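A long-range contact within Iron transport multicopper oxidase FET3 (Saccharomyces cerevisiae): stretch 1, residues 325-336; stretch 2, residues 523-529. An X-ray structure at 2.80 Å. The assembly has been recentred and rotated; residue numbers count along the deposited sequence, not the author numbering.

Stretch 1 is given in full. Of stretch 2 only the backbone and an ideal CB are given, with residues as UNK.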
# COMPACT_ATOMS: atom_id res chain seq x y z
N ASP A 325 6.91 -0.34 20.66
CA ASP A 325 7.02 -0.38 22.13
C ASP A 325 5.83 -1.04 22.82
O ASP A 325 4.73 -1.09 22.26
CB ASP A 325 7.22 1.01 22.71
CG ASP A 325 7.82 0.97 24.09
OD1 ASP A 325 7.61 1.91 24.89
OD2 ASP A 325 8.51 -0.03 24.39
N ASN A 326 6.05 -1.54 24.03
CA ASN A 326 5.00 -2.20 24.82
C ASN A 326 4.18 -1.22 25.65
O ASN A 326 4.72 -0.28 26.23
CB ASN A 326 5.61 -3.28 25.72
CG ASN A 326 6.15 -4.46 24.93
OD1 ASN A 326 5.40 -5.14 24.23
ND2 ASN A 326 7.45 -4.71 25.04
N LEU A 327 2.87 -1.44 25.69
CA LEU A 327 1.98 -0.64 26.53
C LEU A 327 1.49 -1.39 27.80
O LEU A 327 1.85 -2.56 28.03
CB LEU A 327 0.79 -0.09 25.71
CG LEU A 327 1.01 0.94 24.59
CD1 LEU A 327 -0.31 1.35 24.01
CD2 LEU A 327 1.74 2.16 25.07
N LYS A 328 0.67 -0.71 28.60
CA LYS A 328 0.15 -1.22 29.88
C LYS A 328 -0.49 -2.61 29.79
O LYS A 328 -0.42 -3.40 30.74
CB LYS A 328 -0.89 -0.24 30.42
CG LYS A 328 -0.68 0.16 31.84
CD LYS A 328 -1.95 0.74 32.42
CE LYS A 328 -1.66 1.51 33.68
NZ LYS A 328 -2.93 2.03 34.24
N ASN A 329 -1.13 -2.90 28.66
CA ASN A 329 -1.77 -4.20 28.48
C ASN A 329 -0.79 -5.30 28.06
O ASN A 329 -1.19 -6.44 27.83
CB ASN A 329 -2.99 -4.13 27.56
CG ASN A 329 -2.64 -3.87 26.11
OD1 ASN A 329 -1.48 -3.58 25.77
ND2 ASN A 329 -3.63 -3.98 25.25
N GLY A 330 0.50 -4.94 27.97
CA GLY A 330 1.56 -5.90 27.72
C GLY A 330 1.81 -6.24 26.26
O GLY A 330 2.76 -6.95 25.94
N VAL A 331 0.95 -5.74 25.37
CA VAL A 331 1.13 -6.02 23.94
C VAL A 331 2.00 -4.95 23.28
O VAL A 331 2.12 -3.83 23.78
CB VAL A 331 -0.22 -6.26 23.18
CG1 VAL A 331 -1.33 -6.70 24.12
CG2 VAL A 331 -0.64 -5.04 22.37
N ASN A 332 2.59 -5.31 22.15
CA ASN A 332 3.52 -4.45 21.44
C ASN A 332 2.86 -3.64 20.31
O ASN A 332 2.33 -4.22 19.36
CB ASN A 332 4.69 -5.28 20.91
CG ASN A 332 5.81 -4.43 20.38
OD1 ASN A 332 5.97 -4.28 19.17
ND2 ASN A 332 6.59 -3.86 21.28
N TYR A 333 2.90 -2.32 20.44
CA TYR A 333 2.30 -1.41 19.47
C TYR A 333 3.35 -0.68 18.63
O TYR A 333 4.54 -0.67 18.97
CB TYR A 333 1.41 -0.40 20.18
CG TYR A 333 0.14 -1.00 20.75
CD1 TYR A 333 0.04 -1.34 22.09
CD2 TYR A 333 -0.97 -1.21 19.93
CE1 TYR A 333 -1.13 -1.88 22.62
CE2 TYR A 333 -2.14 -1.76 20.44
CZ TYR A 333 -2.22 -2.09 21.78
OH TYR A 333 -3.38 -2.64 22.29
N ALA A 334 2.90 -0.07 17.54
CA ALA A 334 3.75 0.76 16.69
C ALA A 334 3.39 2.24 16.86
O ALA A 334 2.22 2.59 17.00
CB ALA A 334 3.61 0.36 15.27
N PHE A 335 4.41 3.10 16.84
CA PHE A 335 4.22 4.50 17.15
C PHE A 335 4.76 5.47 16.10
O PHE A 335 5.85 5.28 15.58
CB PHE A 335 4.87 4.84 18.50
CG PHE A 335 4.27 4.12 19.66
CD1 PHE A 335 4.66 2.82 19.99
CD2 PHE A 335 3.33 4.75 20.47
CE1 PHE A 335 4.11 2.16 21.08
CE2 PHE A 335 2.78 4.09 21.56
CZ PHE A 335 3.17 2.79 21.86
N PHE A 336 3.97 6.49 15.78
CA PHE A 336 4.49 7.69 15.16
C PHE A 336 4.65 8.69 16.31
O PHE A 336 3.67 9.03 16.98
CB PHE A 336 3.53 8.24 14.09
CG PHE A 336 3.78 7.70 12.69
CD1 PHE A 336 2.70 7.39 11.86
CD2 PHE A 336 5.07 7.51 12.20
CE1 PHE A 336 2.90 6.89 10.57
CE2 PHE A 336 5.29 7.02 10.90
CZ PHE A 336 4.20 6.71 10.08
N UNK A 523 -9.00 6.50 23.67
CA UNK A 523 -7.54 6.58 23.72
C UNK A 523 -6.77 5.27 23.57
O UNK A 523 -7.35 4.18 23.57
CB UNK A 523 -7.14 7.22 25.05
N UNK A 524 -5.45 5.39 23.43
CA UNK A 524 -4.55 4.25 23.50
C UNK A 524 -4.29 3.86 24.96
O UNK A 524 -4.47 4.68 25.87
CB UNK A 524 -3.23 4.57 22.79
N UNK A 525 -3.88 2.62 25.18
CA UNK A 525 -3.49 2.14 26.51
C UNK A 525 -2.33 3.00 27.03
O UNK A 525 -1.50 3.46 26.24
CB UNK A 525 -3.09 0.66 26.47
N UNK A 526 -2.29 3.25 28.33
CA UNK A 526 -1.29 4.20 28.84
C UNK A 526 0.15 3.68 28.84
O UNK A 526 0.39 2.49 28.60
CB UNK A 526 -1.66 4.60 30.27
N UNK A 527 1.10 4.59 29.06
CA UNK A 527 2.50 4.28 28.83
C UNK A 527 3.13 3.44 29.94
O UNK A 527 2.51 3.20 30.99
CB UNK A 527 3.29 5.58 28.67
N UNK A 528 4.36 2.99 29.71
CA UNK A 528 4.96 1.93 30.52
C UNK A 528 5.72 2.37 31.76
O UNK A 528 6.26 1.51 32.45
CB UNK A 528 5.91 1.12 29.64
N UNK A 529 5.77 3.68 32.04
CA UNK A 529 6.50 4.21 33.22
C UNK A 529 5.79 3.91 34.55
O UNK A 529 5.42 2.77 34.82
CB UNK A 529 6.68 5.72 33.08

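Stretch 1 forms a hairpin whose strands pair through Asp-325 and Tyr-333 and whose end is a type I turn from Leu-327 to Gly-330. Stretch 2, an irregular segment, runs past this end, anchored by one bond from backbone to backbone: Lys-328 N donates to the carbonyl O of position 526 at 3.2 Å.

Position 523 lies out of reach, with room for a CB and nothing of stretch 1 near it; the backbone sets no demand from this side, and many residues would serve. It is Gly-523.

At position 524 the CA-to-CB bond points sideways, and the ideal CB stands 4.5 Å from Leu-327 CD1. A long chain, apolar or polar, could reach on toward the ring of Phe-335. The residue is Glu-524, whose OE2 comes to 4.1 Å from Phe-335 CE2, at the ring edge and near its plane; OE1 is hydrogen-bonded elsewhere in the structure.

Position 525 points toward stretch 1, its ideal CB 3.8 Å from Leu-327 CD1 and 4.6 Å from Asn-329 CG. Leu-327 offers an apolar surface, while the amide of Asn-329 and the hydroxyl of Tyr-333 offer polar groups, so a short or medium side chain with a polar end would suit, such as Asn, Asp, Ser or Thr. Asn-525 occupies it. Its CB packs on Leu-327 CD1, and OD1 lies 3.6 Å from Tyr-333 OH and 3.4 Å from Asn-329 ND2; the angle of the latter approach is too poor for a hydrogen bond. Asn-329 ND2 donates to Tyr-333 OH at 3.3 Å, within stretch 1.

Position 526 points away, yet its ideal CB is 4.4 Å from Lys-328 CD. The methylenes of the lysine would welcome a modest aliphatic group, although small or polar residues would also fit. Val-526 brings CG2 to 3.6 Å from Lys-328 CD.

Position 527 also points away, with its ideal CB 5.2 Å from Leu-327 CD2, so a side chain would have to be long and fold back to reach Leu-327; Gln, Met, Lys or Arg could do so. Gln-527 does, placing NE2 3.5 Å from Leu-327 CD2 and 3.7 Å from Phe-335 CE2.

At position 528 CB points sideways, 3.9 Å from Asn-326 O, a carbonyl that calls for a donor; His, Asn, Gln or Ser are reasonable candidates. His-528 supplies it: ND1 donates to Asn-326 O at 2.7 Å with a nearly straight angle of 171°, the oxygen lying near the ring plane.

Position 529 is beyond reach; it is Ala-529.

Stretch 2, residues 523-529: GENVQHA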
# COMPACT_ATOMS: atom_id res chain seq x y z
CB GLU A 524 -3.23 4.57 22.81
CG GLU A 524 -2.48 5.78 23.35
CD GLU A 524 -1.29 6.19 22.51
OE1 GLU A 524 -1.40 6.25 21.26
OE2 GLU A 524 -0.22 6.45 23.10
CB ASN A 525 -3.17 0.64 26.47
CG ASN A 525 -4.40 -0.24 26.15
OD1 ASN A 525 -4.57 -0.74 25.05
ND2 ASN A 525 -5.27 -0.41 27.13
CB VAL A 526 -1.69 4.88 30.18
CG1 VAL A 526 -2.27 6.29 29.91
CG2 VAL A 526 -2.65 4.01 31.01
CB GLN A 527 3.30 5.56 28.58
CG GLN A 527 4.16 5.48 27.33
CD GLN A 527 3.44 5.99 26.11
OE1 GLN A 527 2.84 7.07 26.13
NE2 GLN A 527 3.50 5.22 25.03
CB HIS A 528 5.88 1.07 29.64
CG HIS A 528 5.63 -0.40 29.77
ND1 HIS A 528 5.28 -1.20 28.70
CD2 HIS A 528 5.68 -1.22 30.86
CE1 HIS A 528 5.13 -2.44 29.12
NE2 HIS A 528 5.37 -2.49 30.42
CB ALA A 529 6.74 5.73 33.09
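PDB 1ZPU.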